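Local coordinates for PTS system, nitrogen regulatory IIA protein (Neisseria meningitidis, PDB 2A0J) that probably takes part in a phosphohistidine-based phosphotransferase relay linked to nitrogen regulation, at residues Arg69-Thr83 and Pro96-Asn108. Sequence-based numbering, arbitrary orientation.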
ATOM      1  N   ARG A  69       5.895  -6.914  -8.434  1.00 13.17           N
ATOM      2  CA  ARG A  69       5.683  -8.312  -8.769  1.00 16.24           C
ATOM      3  C   ARG A  69       6.998  -9.079  -8.635  1.00 18.73           C
ATOM      4  O   ARG A  69       8.076  -8.490  -8.650  1.00 16.87           O
ATOM      5  CB  ARG A  69       5.160  -8.433 -10.205  1.00 22.99           C
ATOM      6  CG  ARG A  69       4.110  -7.392 -10.587  1.00 43.54           C
ATOM      7  CD  ARG A  69       3.644  -7.548 -12.034  1.00 33.55           C
ATOM      8  NE  ARG A  69       3.110  -6.301 -12.583  1.00 56.94           N
ATOM      9  CZ  ARG A  69       1.967  -5.724 -12.211  1.00 71.95           C
ATOM     10  NH1 ARG A  69       1.202  -6.274 -11.277  1.00 82.25           N
ATOM     11  NH2 ARG A  69       1.588  -4.584 -12.775  1.00 67.63           N
ATOM     12  N   HIS A  70       6.911 -10.396  -8.495  1.00 15.57           N
ATOM     13  CA  HIS A  70       8.113 -11.194  -8.384  1.00 15.76           C
ATOM     14  C   HIS A  70       7.814 -12.687  -8.500  1.00 15.08           C
ATOM     15  O   HIS A  70       6.876 -13.192  -7.890  1.00 16.37           O
ATOM     16  CB  HIS A  70       8.826 -10.896  -7.064  1.00 12.19           C
ATOM     17  CG  HIS A  70      10.225 -11.428  -7.011  1.00 21.75           C
ATOM     18  ND1 HIS A  70      11.323 -10.656  -7.314  1.00 14.49           N
ATOM     19  CD2 HIS A  70      10.697 -12.670  -6.744  1.00  8.71           C
ATOM     20  CE1 HIS A  70      12.413 -11.399  -7.237  1.00 19.17           C
ATOM     21  NE2 HIS A  70      12.060 -12.625  -6.893  1.00  7.19           N
ATOM     22  N   ALA A  71       8.628 -13.383  -9.289  1.00 12.62           N
ATOM     23  CA  ALA A  71       8.472 -14.818  -9.505  1.00 13.43           C
ATOM     24  C   ALA A  71       8.384 -15.612  -8.197  1.00 14.89           C
ATOM     25  O   ALA A  71       7.748 -16.669  -8.147  1.00 18.92           O
ATOM     26  CB  ALA A  71       9.629 -15.336 -10.363  1.00 14.65           C
ATOM     27  N   GLY A  72       9.017 -15.100  -7.145  1.00 17.16           N
ATOM     28  CA  GLY A  72       8.995 -15.772  -5.854  1.00 18.32           C
ATOM     29  C   GLY A  72       7.693 -15.653  -5.069  1.00 17.51           C
ATOM     30  O   GLY A  72       7.500 -16.367  -4.087  1.00 25.16           O
ATOM     31  N   VAL A  73       6.804 -14.757  -5.485  1.00 17.34           N
ATOM     32  CA  VAL A  73       5.520 -14.570  -4.806  1.00 22.40           C
ATOM     33  C   VAL A  73       4.461 -15.436  -5.496  1.00 21.82           C
ATOM     34  O   VAL A  73       4.273 -15.346  -6.704  1.00 27.57           O
ATOM     35  CB  VAL A  73       5.090 -13.070  -4.828  1.00 21.38           C
ATOM     36  CG1 VAL A  73       3.789 -12.866  -4.043  1.00  3.18           C
ATOM     37  CG2 VAL A  73       6.199 -12.214  -4.228  1.00 17.99           C
ATOM     38  N   LYS A  74       3.783 -16.284  -4.725  1.00 20.48           N
ATOM     39  CA  LYS A  74       2.768 -17.171  -5.279  1.00 28.19           C
ATOM     40  C   LYS A  74       1.346 -16.783  -4.910  1.00 29.71           C
ATOM     41  O   LYS A  74       0.382 -17.328  -5.447  1.00 32.04           O
ATOM     42  CB  LYS A  74       3.038 -18.620  -4.857  1.00 21.11           C
ATOM     43  CG  LYS A  74       4.343 -19.174  -5.417  1.00 38.69           C
ATOM     44  CD  LYS A  74       4.425 -18.939  -6.924  1.00 39.56           C
ATOM     45  CE  LYS A  74       5.789 -19.298  -7.487  1.00 33.42           C
ATOM     46  NZ  LYS A  74       5.902 -18.892  -8.916  1.00 26.16           N
ATOM     47  N   GLN A  75       1.216 -15.842  -3.987  1.00 21.31           N
ATOM     48  CA  GLN A  75      -0.092 -15.375  -3.574  1.00 20.36           C
ATOM     49  C   GLN A  75       0.009 -13.903  -3.241  1.00 19.59           C
ATOM     50  O   GLN A  75       0.921 -13.481  -2.538  1.00 18.63           O
ATOM     51  CB  GLN A  75      -0.594 -16.156  -2.358  1.00 16.44           C
ATOM     52  CG  GLN A  75      -1.944 -15.672  -1.853  1.00 21.38           C
ATOM     53  CD  GLN A  75      -2.512 -16.552  -0.760  1.00 31.44           C
ATOM     54  OE1 GLN A  75      -1.837 -16.848   0.226  1.00 23.06           O
ATOM     55  NE2 GLN A  75      -3.763 -16.969  -0.925  1.00 21.72           N
ATOM     56  N   ALA A  76      -0.924 -13.123  -3.764  1.00 21.65           N
ATOM     57  CA  ALA A  76      -0.937 -11.692  -3.515  1.00 28.06           C
ATOM     58  C   ALA A  76      -0.977 -11.383  -2.021  1.00 25.76           C
ATOM     59  O   ALA A  76      -1.574 -12.110  -1.232  1.00 24.65           O
ATOM     60  CB  ALA A  76      -2.131 -11.058  -4.207  1.00 23.20           C
ATOM     61  N   THR A  77      -0.332 -10.293  -1.639  1.00 24.60           N
ATOM     62  CA  THR A  77      -0.307  -9.883  -0.248  1.00 27.65           C
ATOM     63  C   THR A  77      -0.244  -8.361  -0.215  1.00 29.91           C
ATOM     64  O   THR A  77       0.313  -7.738  -1.124  1.00 28.28           O
ATOM     65  CB  THR A  77       0.912 -10.483   0.481  1.00 31.32           C
ATOM     66  OG1 THR A  77       0.823 -10.187   1.879  1.00 27.82           O
ATOM     67  CG2 THR A  77       2.214  -9.924  -0.093  1.00 16.81           C
ATOM     68  N   GLY A  78      -0.831  -7.762   0.817  1.00 27.73           N
ATOM     69  CA  GLY A  78      -0.824  -6.315   0.921  1.00 21.60           C
ATOM     70  C   GLY A  78      -0.742  -5.794   2.342  1.00 21.31           C
ATOM     71  O   GLY A  78      -0.674  -6.562   3.302  1.00 22.49           O
ATOM     72  N   ALA A  79      -0.740  -4.472   2.473  1.00 17.96           N
ATOM     73  CA  ALA A  79      -0.677  -3.828   3.777  1.00 16.54           C
ATOM     74  C   ALA A  79      -1.227  -2.420   3.642  1.00 18.26           C
ATOM     75  O   ALA A  79      -1.329  -1.888   2.534  1.00 17.86           O
ATOM     76  CB  ALA A  79       0.760  -3.776   4.279  1.00  3.93           C
ATOM     77  N   PHE A  80      -1.589  -1.817   4.768  1.00 14.89           N
ATOM     78  CA  PHE A  80      -2.106  -0.461   4.744  1.00 19.92           C
ATOM     79  C   PHE A  80      -1.420   0.348   5.834  1.00 18.05           C
ATOM     80  O   PHE A  80      -1.284  -0.124   6.965  1.00 12.54           O
ATOM     81  CB  PHE A  80      -3.619  -0.452   4.967  1.00 18.68           C
ATOM     82  CG  PHE A  80      -4.236   0.901   4.793  1.00 23.16           C
ATOM     83  CD1 PHE A  80      -4.429   1.428   3.518  1.00 22.78           C
ATOM     84  CD2 PHE A  80      -4.570   1.676   5.900  1.00 19.65           C
ATOM     85  CE1 PHE A  80      -4.943   2.714   3.345  1.00 19.38           C
ATOM     86  CE2 PHE A  80      -5.086   2.965   5.738  1.00 18.50           C
ATOM     87  CZ  PHE A  80      -5.271   3.485   4.454  1.00  8.35           C
ATOM     88  N   ILE A  81      -0.989   1.560   5.490  1.00 21.06           N
ATOM     89  CA  ILE A  81      -0.313   2.438   6.442  1.00 22.50           C
ATOM     90  C   ILE A  81      -0.890   3.846   6.525  1.00 23.75           C
ATOM     91  O   ILE A  81      -1.109   4.499   5.506  1.00 21.68           O
ATOM     92  CB  ILE A  81       1.177   2.603   6.107  1.00 22.00           C
ATOM     93  CG1 ILE A  81       1.881   1.248   6.132  1.00 16.47           C
ATOM     94  CG2 ILE A  81       1.815   3.575   7.098  1.00  9.66           C
ATOM     95  CD1 ILE A  81       3.382   1.336   5.872  1.00  9.65           C
ATOM     96  N   ARG A  82      -1.118   4.301   7.755  1.00 26.07           N
ATOM     97  CA  ARG A  82      -1.628   5.644   8.033  1.00 24.25           C
ATOM     98  C   ARG A  82      -0.492   6.333   8.787  1.00 21.97           C
ATOM     99  O   ARG A  82      -0.143   5.937   9.903  1.00 15.17           O
ATOM    100  CB  ARG A  82      -2.876   5.585   8.920  1.00 16.33           C
ATOM    101  CG  ARG A  82      -4.055   6.417   8.426  1.00 21.75           C
ATOM    102  CD  ARG A  82      -4.387   7.557   9.366  1.00 13.76           C
ATOM    103  NE  ARG A  82      -4.639   7.086  10.728  1.00 33.10           N
ATOM    104  CZ  ARG A  82      -5.809   6.652  11.179  1.00 10.29           C
ATOM    105  NH1 ARG A  82      -6.868   6.623  10.390  1.00 34.91           N
ATOM    106  NH2 ARG A  82      -5.916   6.246  12.430  1.00 21.40           N
ATOM    107  N   THR A  83       0.095   7.350   8.160  1.00 13.32           N
ATOM    108  CA  THR A  83       1.212   8.077   8.747  1.00  5.13           C
ATOM    109  C   THR A  83       0.775   9.115   9.786  1.00 10.95           C
ATOM    110  O   THR A  83      -0.301   9.700   9.682  1.00 13.34           O
ATOM    111  CB  THR A  83       2.047   8.768   7.633  1.00 16.62           C
ATOM    112  OG1 THR A  83       1.197   9.612   6.841  1.00 25.52           O
ATOM    113  CG2 THR A  83       2.695   7.713   6.717  1.00  9.92           C
ATOM    114  N   PRO A  96       1.833  15.886  -0.160  1.00 22.16           N
ATOM    115  CA  PRO A  96       2.389  14.715   0.530  1.00 19.75           C
ATOM    116  C   PRO A  96       1.289  13.673   0.786  1.00 18.27           C
ATOM    117  O   PRO A  96       0.108  13.972   0.616  1.00 16.95           O
ATOM    118  CB  PRO A  96       2.960  15.314   1.809  1.00 18.39           C
ATOM    119  CG  PRO A  96       2.024  16.454   2.080  1.00 14.41           C
ATOM    120  CD  PRO A  96       1.845  17.068   0.719  1.00 15.32           C
ATOM    121  N   VAL A  97       1.672  12.458   1.186  1.00 18.64           N
ATOM    122  CA  VAL A  97       0.687  11.395   1.419  1.00 19.56           C
ATOM    123  C   VAL A  97       0.621  10.848   2.846  1.00 18.30           C
ATOM    124  O   VAL A  97       1.639  10.749   3.541  1.00 16.64           O
ATOM    125  CB  VAL A  97       0.932  10.201   0.463  1.00 15.26           C
ATOM    126  CG1 VAL A  97       1.148  10.708  -0.955  1.00  5.43           C
ATOM    127  CG2 VAL A  97       2.116   9.388   0.941  1.00 12.52           C
ATOM    128  N   SER A  98      -0.583  10.470   3.270  1.00  9.97           N
ATOM    129  CA  SER A  98      -0.781   9.928   4.616  1.00 10.76           C
ATOM    130  C   SER A  98      -1.454   8.561   4.590  1.00 13.61           C
ATOM    131  O   SER A  98      -1.534   7.873   5.610  1.00 16.31           O
ATOM    132  CB  SER A  98      -1.619  10.894   5.465  1.00  3.72           C
ATOM    133  OG  SER A  98      -0.886  12.063   5.801  1.00 10.96           O
ATOM    134  N   LEU A  99      -1.945   8.174   3.420  1.00 15.74           N
ATOM    135  CA  LEU A  99      -2.606   6.885   3.266  1.00 13.73           C
ATOM    136  C   LEU A  99      -1.876   6.039   2.226  1.00 12.00           C
ATOM    137  O   LEU A  99      -1.898   6.343   1.035  1.00 15.88           O
ATOM    138  CB  LEU A  99      -4.067   7.102   2.875  1.00  5.22           C
ATOM    139  CG  LEU A  99      -4.838   7.921   3.918  1.00 14.78           C
ATOM    140  CD1 LEU A  99      -6.325   7.919   3.598  1.00 28.01           C
ATOM    141  CD2 LEU A  99      -4.597   7.342   5.301  1.00  3.60           C
ATOM    142  N   ILE A 100      -1.227   4.975   2.688  1.00 14.15           N
ATOM    143  CA  ILE A 100      -0.462   4.110   1.795  1.00 22.79           C
ATOM    144  C   ILE A 100      -0.917   2.643   1.755  1.00 22.40           C
ATOM    145  O   ILE A 100      -0.930   1.956   2.778  1.00 20.55           O
ATOM    146  CB  ILE A 100       1.068   4.132   2.162  1.00 21.21           C
ATOM    147  CG1 ILE A 100       1.579   5.575   2.270  1.00 13.56           C
ATOM    148  CG2 ILE A 100       1.879   3.393   1.099  1.00  5.20           C
ATOM    149  CD1 ILE A 100       1.268   6.256   3.588  1.00 11.32           C
ATOM    150  N   PHE A 101      -1.292   2.170   0.568  1.00 17.66           N
ATOM    151  CA  PHE A 101      -1.689   0.776   0.396  1.00 16.14           C
ATOM    152  C   PHE A 101      -0.618   0.083  -0.471  1.00 14.17           C
ATOM    153  O   PHE A 101      -0.408   0.458  -1.625  1.00  5.93           O
ATOM    154  CB  PHE A 101      -3.071   0.675  -0.271  1.00 12.20           C
ATOM    155  CG  PHE A 101      -3.658  -0.715  -0.237  1.00 13.55           C
ATOM    156  CD1 PHE A 101      -3.103  -1.743  -1.001  1.00 32.39           C
ATOM    157  CD2 PHE A 101      -4.730  -1.010   0.600  1.00 12.15           C
ATOM    158  CE1 PHE A 101      -3.603  -3.047  -0.927  1.00 23.97           C
ATOM    159  CE2 PHE A 101      -5.240  -2.313   0.684  1.00 17.07           C
ATOM    160  CZ  PHE A 101      -4.674  -3.332  -0.080  1.00 22.12           C
ATOM    161  N   ILE A 102       0.068  -0.911   0.095  1.00 15.07           N
ATOM    162  CA  ILE A 102       1.114  -1.629  -0.637  1.00 14.35           C
ATOM    163  C   ILE A 102       0.614  -2.985  -1.096  1.00  9.81           C
ATOM    164  O   ILE A 102      -0.071  -3.679  -0.356  1.00 16.24           O
ATOM    165  CB  ILE A 102       2.376  -1.877   0.222  1.00 15.09           C
ATOM    166  CG1 ILE A 102       2.790  -0.599   0.955  1.00 15.54           C
ATOM    167  CG2 ILE A 102       3.510  -2.365  -0.665  1.00 19.08           C
ATOM    168  CD1 ILE A 102       1.993  -0.328   2.231  1.00 16.89           C
ATOM    169  N   LEU A 103       0.964  -3.359  -2.321  1.00 14.28           N
ATOM    170  CA  LEU A 103       0.553  -4.642  -2.877  1.00 17.32           C
ATOM    171  C   LEU A 103       1.696  -5.388  -3.556  1.00 19.09           C
ATOM    172  O   LEU A 103       2.379  -4.832  -4.415  1.00 26.34           O
ATOM    173  CB  LEU A 103      -0.568  -4.447  -3.898  1.00 17.71           C
ATOM    174  CG  LEU A 103      -1.065  -5.764  -4.508  1.00 29.04           C
ATOM    175  CD1 LEU A 103      -1.747  -6.588  -3.425  1.00 29.37           C
ATOM    176  CD2 LEU A 103      -2.026  -5.503  -5.649  1.00 13.13           C
ATOM    177  N   LEU A 104       1.894  -6.645  -3.161  1.00 19.31           N
ATOM    178  CA  LEU A 104       2.923  -7.511  -3.751  1.00 12.59           C
ATOM    179  C   LEU A 104       2.189  -8.656  -4.465  1.00 13.68           C
ATOM    180  O   LEU A 104       1.469  -9.433  -3.832  1.00 13.62           O
ATOM    181  CB  LEU A 104       3.832  -8.096  -2.672  1.00  5.78           C
ATOM    182  CG  LEU A 104       5.320  -7.762  -2.701  1.00 23.96           C
ATOM    183  CD1 LEU A 104       6.028  -8.743  -1.768  1.00 14.41           C
ATOM    184  CD2 LEU A 104       5.891  -7.867  -4.119  1.00 11.16           C
ATOM    185  N   VAL A 105       2.379  -8.774  -5.774  1.00 14.75           N
ATOM    186  CA  VAL A 105       1.687  -9.812  -6.523  1.00 18.16           C
ATOM    187  C   VAL A 105       2.580 -10.822  -7.238  1.00 19.65           C
ATOM    188  O   VAL A 105       3.717 -10.522  -7.603  1.00 26.44           O
ATOM    189  CB  VAL A 105       0.735  -9.176  -7.571  1.00 25.59           C
ATOM    190  CG1 VAL A 105      -0.292  -8.308  -6.868  1.00 21.14           C
ATOM    191  CG2 VAL A 105       1.526  -8.335  -8.574  1.00 10.99           C
ATOM    192  N   PRO A 106       2.084 -12.054  -7.413  1.00 17.85           N
ATOM    193  CA  PRO A 106       2.895 -13.058  -8.110  1.00 20.92           C
ATOM    194  C   PRO A 106       2.991 -12.651  -9.580  1.00 26.07           C
ATOM    195  O   PRO A 106       2.235 -11.797 -10.042  1.00 23.84           O
ATOM    196  CB  PRO A 106       2.103 -14.354  -7.905  1.00  8.43           C
ATOM    197  CG  PRO A 106       0.687 -13.881  -7.722  1.00 15.44           C
ATOM    198  CD  PRO A 106       0.862 -12.658  -6.855  1.00 17.78           C
ATOM    199  N   GLU A 107       3.920 -13.245 -10.316  1.00 29.84           N
ATOM    200  CA  GLU A 107       4.059 -12.912 -11.723  1.00 38.10           C
ATOM    201  C   GLU A 107       3.285 -13.936 -12.554  1.00 48.80           C
ATOM    202  O   GLU A 107       3.873 -14.894 -13.054  1.00 57.36           O
ATOM    203  CB  GLU A 107       5.537 -12.927 -12.117  1.00 50.00           C
ATOM    204  CG  GLU A 107       5.893 -11.956 -13.234  1.00 57.45           C
ATOM    205  CD  GLU A 107       7.279 -12.197 -13.801  1.00 62.52           C
ATOM    206  OE1 GLU A 107       7.776 -11.326 -14.545  1.00 68.02           O
ATOM    207  OE2 GLU A 107       7.869 -13.263 -13.514  1.00 59.95           O
ATOM    208  N   ASN A 108       1.973 -13.742 -12.698  1.00 51.16           N
ATOM    209  CA  ASN A 108       1.155 -14.677 -13.468  1.00 52.44           C
ATOM    210  C   ASN A 108      -0.231 -14.200 -13.924  1.00 57.14           C
ATOM    211  O   ASN A 108      -0.500 -14.144 -15.127  1.00 55.75           O
ATOM    212  CB  ASN A 108       1.008 -15.987 -12.690  1.00 59.55           C
ATOM    213  CG  ASN A 108       0.479 -15.779 -11.282  1.00 66.34           C
ATOM    214  OD1 ASN A 108      -0.631 -15.286 -11.086  1.00 61.26           O
ATOM    215  ND2 ASN A 108       1.276 -16.160 -10.290  1.00 78.13           N
TER
HETATM  216  O   HOH W   1      -0.615  12.116   8.369  1.00 15.78           O
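Phe-80 and Phe-101 meet across a non-hydrogen-bonded pair of antiparallel strands, their side chains crossing at about a right angle with CD1 of Phe-80 3.8 Å from CD2 of Phe-101, which lies at the edge of the Phe-80 ring. CG of each is anti to its backbone N (chi1 -173° and -169°), and on antiparallel strands this leans the rings opposite ways along the sheet. Ala-79 O lies 3.8 Å above one face of the Phe-101 ring, offset toward the rim. On the phenylalanine face of the sheet, CD2 of Leu-99 reaches CZ of Phe-80 at 4.0 Å and packs alongside CG of Arg-82. The other face carries Ala-79, Ile-81, Ile-100 and Ile-102; CD1 of Ile-102 touches CB of Ala-79 at 4.2 Å and CG1 of Ile-81 equally closely.

Backbone pairing sets this register. The N-to-C directions of 77-83 and 99-106 make 164°, close to antiparallel, and reciprocal bonds join Thr-77 with Leu-104, Ala-79 with Ile-102 and Ile-81 with Ile-100. The link from Leu-104 N to Thr-77 O is 2.8 Å and almost straight, while Thr-83 N to Ser-98 O (3.1 Å) extends the ladder to the chain's corner. There a water spans Thr-83 O and Ser-98 OG, and Thr-83 OG1 is bonded to Glu-85 O. At the other end Val-105 also pairs in parallel with Arg-69, whose CG lies 3.4 Å from Val-105 CG2.

The two strands form the central antiparallel pair in the mixed sheet of a type 2 EIIA domain, with 13-17 beyond 77-83 and 63-70 beyond 97-106. Helices 22-33 and 41-52 pack on the isoleucine face through Leu-25, Leu-33 and Leu-48; on the phenylalanine face, helix 127-135 meets Leu-99 through Leu-133 and Met-134, and Leu-133 O accepts a bond from Arg-82 NH1.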